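Local atomic coordinates of COMB10 (Helicobacter pylori, PDB entry 2BHV), a protein that probably forms part of the core of the Com type IV secretion system, as a VirB10-family subunit with a periplasmic domain. Residues Arg40-Leu52 against Ser220-Ile234. Residues are numbered along the deposited sequence; the frame is centred on the assembly and turned at random.
Sequences RTITADKMIPAFL and SRVFISPNTDIFFPI
I48 and I224 face each other in a hydrogen-bonded antiparallel pair, I48 N to I224 O and I224 N to I48 O both at 2.8 Å, and the ladder runs on through A50 and V222. This is the tight side: I48, A50, V222 and I224 pack on the buried face, where strand 62-68 and I82 also cover I48. Further along, CG1 of I42 lies anti to the carbonyl carbon (chi1 -64°) and the extended chi2 carries CD1 to 3.6 Å from F232 CE1, while CG2 meets the ring of P226.

The face carrying F223 and R221 is more open to solvent. M47 crosses F223 at about a right angle, its SD 4.7 Å from the ring centroid in an oblique Met-aromatic contact, and S192 of the second subunit packs on F223. R221 turns to a salt bridge with E69.

Between the ladders, the type II turn T43-K46 is pinned by D229 OD1, which takes A44 N at 2.8 Å, and by P226 O, which takes D45 N. R40, bent at chi3 (61°), gives NE to F232 O at 2.7 Å and NH2 to P233 O. The two segments thus pair twice, 41-42 with 229-231 and 48-52 with 221-226, consistent with the beta-barrel of VirB10-family periplasmic domains.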
loop_
_atom_site.group_PDB
_atom_site.type_symbol
_atom_site.label_atom_id
_atom_site.label_comp_id
_atom_site.label_asym_id
_atom_site.label_seq_id
_atom_site.Cartn_x
_atom_site.Cartn_y
_atom_site.Cartn_z
ATOM N N ARG A 40 38.167 -11.760 26.233
ATOM C CA ARG A 40 37.656 -12.570 25.134
ATOM C C ARG A 40 36.148 -12.378 24.965
ATOM O O ARG A 40 35.387 -13.338 24.811
ATOM C CB ARG A 40 38.025 -14.047 25.327
ATOM C CG ARG A 40 39.518 -14.330 25.155
ATOM C CD ARG A 40 39.836 -15.809 25.228
ATOM N NE ARG A 40 39.158 -16.550 24.174
ATOM C CZ ARG A 40 39.581 -16.634 22.916
ATOM N NH1 ARG A 40 40.698 -16.027 22.545
ATOM N NH2 ARG A 40 38.884 -17.327 22.026
ATOM N N THR A 41 35.735 -11.119 24.976
ATOM C CA THR A 41 34.333 -10.773 24.862
ATOM C C THR A 41 34.141 -9.739 23.767
ATOM O O THR A 41 34.986 -8.865 23.570
ATOM C CB THR A 41 33.791 -10.216 26.197
ATOM O OG1 THR A 41 34.020 -11.172 27.236
ATOM C CG2 THR A 41 32.300 -9.926 26.105
ATOM N N ILE A 42 33.031 -9.852 23.048
ATOM C CA ILE A 42 32.621 -8.795 22.156
ATOM C C ILE A 42 31.481 -8.060 22.829
ATOM O O ILE A 42 30.513 -8.675 23.268
ATOM C CB ILE A 42 32.195 -9.337 20.789
ATOM C CG1 ILE A 42 33.393 -9.989 20.087
ATOM C CG2 ILE A 42 31.611 -8.219 19.922
ATOM C CD1 ILE A 42 33.042 -10.718 18.794
ATOM N N THR A 43 31.615 -6.744 22.934
ATOM C CA THR A 43 30.603 -5.922 23.570
ATOM C C THR A 43 29.333 -5.878 22.735
ATOM O O THR A 43 29.384 -5.816 21.498
ATOM C CB THR A 43 31.110 -4.493 23.746
ATOM O OG1 THR A 43 32.334 -4.521 24.494
ATOM C CG2 THR A 43 30.062 -3.597 24.460
ATOM N N ALA A 44 28.195 -5.905 23.418
ATOM C CA ALA A 44 26.910 -5.609 22.795
ATOM C C ALA A 44 27.011 -4.407 21.837
ATOM O O ALA A 44 27.676 -3.404 22.131
ATOM C CB ALA A 44 25.844 -5.367 23.859
ATOM N N ASP A 45 26.368 -4.542 20.681
ATOM C CA ASP A 45 26.336 -3.498 19.662
ATOM C C ASP A 45 27.704 -3.107 19.089
ATOM O O ASP A 45 27.871 -1.991 18.572
ATOM C CB ASP A 45 25.588 -2.262 20.165
ATOM C CG ASP A 45 24.271 -2.611 20.821
ATOM O OD1 ASP A 45 23.385 -3.162 20.126
ATOM O OD2 ASP A 45 24.122 -2.334 22.032
ATOM N N LYS A 46 28.680 -4.010 19.172
ATOM C CA LYS A 46 29.823 -3.899 18.287
ATOM C C LYS A 46 29.238 -4.044 16.892
ATOM O O LYS A 46 28.259 -4.772 16.697
ATOM C CB LYS A 46 30.841 -5.006 18.546
ATOM C CG LYS A 46 32.293 -4.516 18.653
ATOM C CD LYS A 46 32.981 -4.373 17.294
ATOM C CE LYS A 46 34.249 -3.527 17.399
ATOM N NZ LYS A 46 35.219 -4.077 18.392
ATOM N N MET A 47 29.805 -3.330 15.929
ATOM C CA MET A 47 29.328 -3.423 14.570
ATOM C C MET A 47 30.328 -4.248 13.813
ATOM O O MET A 47 31.415 -3.766 13.514
ATOM C CB MET A 47 29.216 -2.036 13.940
ATOM C CG MET A 47 28.333 -1.062 14.668
ATOM S SD MET A 47 26.598 -1.353 14.325
ATOM C CE MET A 47 26.116 -2.230 15.793
ATOM N N ILE A 48 29.978 -5.499 13.526
ATOM C CA ILE A 48 30.826 -6.367 12.715
ATOM C C ILE A 48 30.460 -6.192 11.242
ATOM O O ILE A 48 29.434 -6.690 10.786
ATOM C CB ILE A 48 30.658 -7.834 13.108
ATOM C CG1 ILE A 48 30.947 -8.034 14.588
ATOM C CG2 ILE A 48 31.549 -8.718 12.261
ATOM C CD1 ILE A 48 30.321 -9.272 15.145
ATOM N N PRO A 49 31.299 -5.473 10.491
ATOM C CA PRO A 49 30.974 -5.230 9.100
ATOM C C PRO A 49 31.202 -6.477 8.241
ATOM O O PRO A 49 32.223 -7.153 8.367
ATOM C CB PRO A 49 31.934 -4.118 8.717
ATOM C CG PRO A 49 33.098 -4.328 9.601
ATOM C CD PRO A 49 32.583 -4.876 10.875
ATOM N N ALA A 50 30.240 -6.780 7.386
ATOM C CA ALA A 50 30.330 -7.936 6.518
ATOM C C ALA A 50 29.603 -7.656 5.214
ATOM O O ALA A 50 28.747 -6.771 5.140
ATOM C CB ALA A 50 29.755 -9.167 7.200
ATOM N N PHE A 51 29.963 -8.400 4.181
ATOM C CA PHE A 51 29.244 -8.366 2.928
ATOM C C PHE A 51 28.676 -9.741 2.612
ATOM O O PHE A 51 29.262 -10.756 2.995
ATOM C CB PHE A 51 30.130 -7.848 1.782
ATOM C CG PHE A 51 31.317 -8.734 1.446
ATOM C CD1 PHE A 51 31.200 -9.750 0.501
ATOM C CD2 PHE A 51 32.562 -8.514 2.037
ATOM C CE1 PHE A 51 32.292 -10.552 0.175
ATOM C CE2 PHE A 51 33.645 -9.309 1.725
ATOM C CZ PHE A 51 33.514 -10.328 0.791
ATOM N N LEU A 52 27.532 -9.765 1.921
ATOM C CA LEU A 52 26.853 -11.014 1.607
ATOM C C LEU A 52 27.442 -11.671 0.385
ATOM O O LEU A 52 27.579 -11.028 -0.656
ATOM C CB LEU A 52 25.382 -10.767 1.354
ATOM C CG LEU A 52 24.513 -10.201 2.471
ATOM C CD1 LEU A 52 23.078 -10.102 1.984
ATOM C CD2 LEU A 52 24.594 -11.056 3.739
ATOM N N SER A 220 25.783 -7.045 -1.043
ATOM C CA SER A 220 25.178 -6.141 -0.099
ATOM C C SER A 220 26.058 -6.071 1.121
ATOM O O SER A 220 26.623 -7.075 1.546
ATOM C CB SER A 220 23.787 -6.619 0.280
ATOM O OG SER A 220 22.879 -6.427 -0.786
ATOM N N ARG A 221 26.162 -4.873 1.677
ATOM C CA ARG A 221 27.020 -4.608 2.809
ATOM C C ARG A 221 26.193 -4.469 4.075
ATOM O O ARG A 221 25.156 -3.814 4.093
ATOM C CB ARG A 221 27.786 -3.326 2.552
ATOM C CG ARG A 221 29.259 -3.384 2.908
ATOM C CD ARG A 221 30.044 -3.880 1.745
ATOM N NE ARG A 221 31.473 -3.616 1.870
ATOM C CZ ARG A 221 32.202 -2.967 0.960
ATOM N NH1 ARG A 221 31.645 -2.494 -0.153
ATOM N NH2 ARG A 221 33.499 -2.790 1.156
ATOM N N VAL A 222 26.678 -5.065 5.153
ATOM C CA VAL A 222 25.874 -5.268 6.344
ATOM C C VAL A 222 26.692 -5.074 7.643
ATOM O O VAL A 222 27.898 -5.288 7.643
ATOM C CB VAL A 222 25.242 -6.676 6.250
ATOM C CG1 VAL A 222 25.527 -7.527 7.472
ATOM C CG2 VAL A 222 23.758 -6.582 5.922
ATOM N N PHE A 223 26.046 -4.643 8.725
ATOM C CA PHE A 223 26.640 -4.755 10.056
ATOM C C PHE A 223 25.945 -5.870 10.807
ATOM O O PHE A 223 24.720 -5.867 10.933
ATOM C CB PHE A 223 26.490 -3.463 10.872
ATOM C CG PHE A 223 27.294 -2.332 10.357
ATOM C CD1 PHE A 223 28.672 -2.360 10.425
ATOM C CD2 PHE A 223 26.679 -1.228 9.806
ATOM C CE1 PHE A 223 29.421 -1.315 9.942
ATOM C CE2 PHE A 223 27.434 -0.176 9.317
ATOM C CZ PHE A 223 28.804 -0.223 9.381
ATOM N N ILE A 224 26.722 -6.825 11.302
ATOM C CA ILE A 224 26.197 -7.811 12.225
ATOM C C ILE A 224 26.494 -7.338 13.646
ATOM O O ILE A 224 27.643 -7.065 13.983
ATOM C CB ILE A 224 26.785 -9.191 11.965
ATOM C CG1 ILE A 224 26.384 -9.670 10.570
ATOM C CG2 ILE A 224 26.319 -10.184 13.032
ATOM C CD1 ILE A 224 27.066 -10.935 10.099
ATOM N N SER A 225 25.445 -7.225 14.464
ATOM C CA SER A 225 25.545 -6.621 15.781
ATOM C C SER A 225 25.006 -7.528 16.892
ATOM O O SER A 225 23.844 -7.920 16.879
ATOM C CB SER A 225 24.804 -5.296 15.782
ATOM O OG SER A 225 24.811 -4.714 17.074
ATOM N N PRO A 226 25.849 -7.856 17.868
ATOM C CA PRO A 226 25.404 -8.661 18.988
ATOM C C PRO A 226 24.412 -7.899 19.844
ATOM O O PRO A 226 24.613 -6.717 20.133
ATOM C CB PRO A 226 26.689 -8.897 19.778
ATOM C CG PRO A 226 27.786 -8.586 18.839
ATOM C CD PRO A 226 27.265 -7.502 17.988
ATOM N N ASN A 227 23.341 -8.569 20.234
ATOM C CA ASN A 227 22.363 -7.977 21.123
ATOM C C ASN A 227 22.727 -8.191 22.580
ATOM O O ASN A 227 22.038 -7.714 23.481
ATOM C CB ASN A 227 20.984 -8.528 20.824
ATOM C CG ASN A 227 20.444 -8.036 19.511
ATOM O OD1 ASN A 227 20.651 -6.887 19.143
ATOM N ND2 ASN A 227 19.744 -8.906 18.791
ATOM N N THR A 228 23.812 -8.922 22.807
ATOM C CA THR A 228 24.383 -9.055 24.131
ATOM C C THR A 228 25.857 -9.210 24.005
ATOM O O THR A 228 26.360 -9.501 22.930
ATOM C CB THR A 228 23.922 -10.308 24.862
ATOM O OG1 THR A 228 22.695 -10.778 24.311
ATOM C CG2 THR A 228 23.730 -9.991 26.352
ATOM N N ASP A 229 26.554 -9.034 25.116
ATOM C CA ASP A 229 27.945 -9.400 25.175
ATOM C C ASP A 229 28.066 -10.875 24.798
ATOM O O ASP A 229 27.250 -11.700 25.224
ATOM C CB ASP A 229 28.494 -9.144 26.580
ATOM C CG ASP A 229 28.428 -7.683 26.971
ATOM O OD1 ASP A 229 28.197 -6.837 26.089
ATOM O OD2 ASP A 229 28.599 -7.371 28.155
ATOM N N ILE A 230 29.049 -11.195 23.962
ATOM C CA ILE A 230 29.321 -12.586 23.612
ATOM C C ILE A 230 30.729 -12.985 24.049
ATOM O O ILE A 230 31.718 -12.390 23.607
ATOM C CB ILE A 230 29.204 -12.857 22.098
ATOM C CG1 ILE A 230 27.929 -12.248 21.521
ATOM C CG2 ILE A 230 29.251 -14.350 21.847
ATOM C CD1 ILE A 230 27.854 -12.321 20.011
ATOM N N PHE A 231 30.810 -13.997 24.909
ATOM C CA PHE A 231 32.084 -14.477 25.384
ATOM C C PHE A 231 32.529 -15.657 24.554
ATOM O O PHE A 231 31.761 -16.589 24.320
ATOM C CB PHE A 231 32.016 -14.867 26.861
ATOM C CG PHE A 231 33.251 -15.566 27.348
ATOM C CD1 PHE A 231 34.436 -14.857 27.530
ATOM C CD2 PHE A 231 33.242 -16.938 27.594
ATOM C CE1 PHE A 231 35.578 -15.500 27.955
ATOM C CE2 PHE A 231 34.384 -17.586 28.014
ATOM C CZ PHE A 231 35.554 -16.867 28.199
ATOM N N PHE A 232 33.781 -15.606 24.117
ATOM C CA PHE A 232 34.366 -16.624 23.250
ATOM C C PHE A 232 35.395 -17.438 24.042
ATOM O O PHE A 232 36.528 -16.979 24.237
ATOM C CB PHE A 232 35.087 -15.966 22.059
ATOM C CG PHE A 232 34.170 -15.407 21.009
ATOM C CD1 PHE A 232 33.258 -14.404 21.313
ATOM C CD2 PHE A 232 34.246 -15.855 19.700
ATOM C CE1 PHE A 232 32.411 -13.884 20.334
ATOM C CE2 PHE A 232 33.403 -15.332 18.714
ATOM C CZ PHE A 232 32.485 -14.351 19.037
ATOM N N PRO A 233 35.012 -18.651 24.509
ATOM C CA PRO A 233 36.005 -19.501 25.167
ATOM C C PRO A 233 37.165 -19.811 24.221
ATOM O O PRO A 233 37.021 -19.676 22.995
ATOM C CB PRO A 233 35.226 -20.778 25.497
ATOM C CG PRO A 233 34.017 -20.736 24.658
ATOM C CD PRO A 233 33.686 -19.292 24.467
ATOM N N ILE A 234 38.302 -20.198 24.802
ATOM C CA ILE A 234 39.484 -20.614 24.043
ATOM C C ILE A 234 39.130 -21.867 23.249
ATOM O O ILE A 234 38.568 -22.804 23.804
ATOM C CB ILE A 234 40.696 -20.889 24.981
ATOM C CG1 ILE A 234 40.898 -19.730 25.963
ATOM C CG2 ILE A 234 41.971 -21.129 24.178
ATOM C CD1 ILE A 234 41.463 -20.156 27.308
#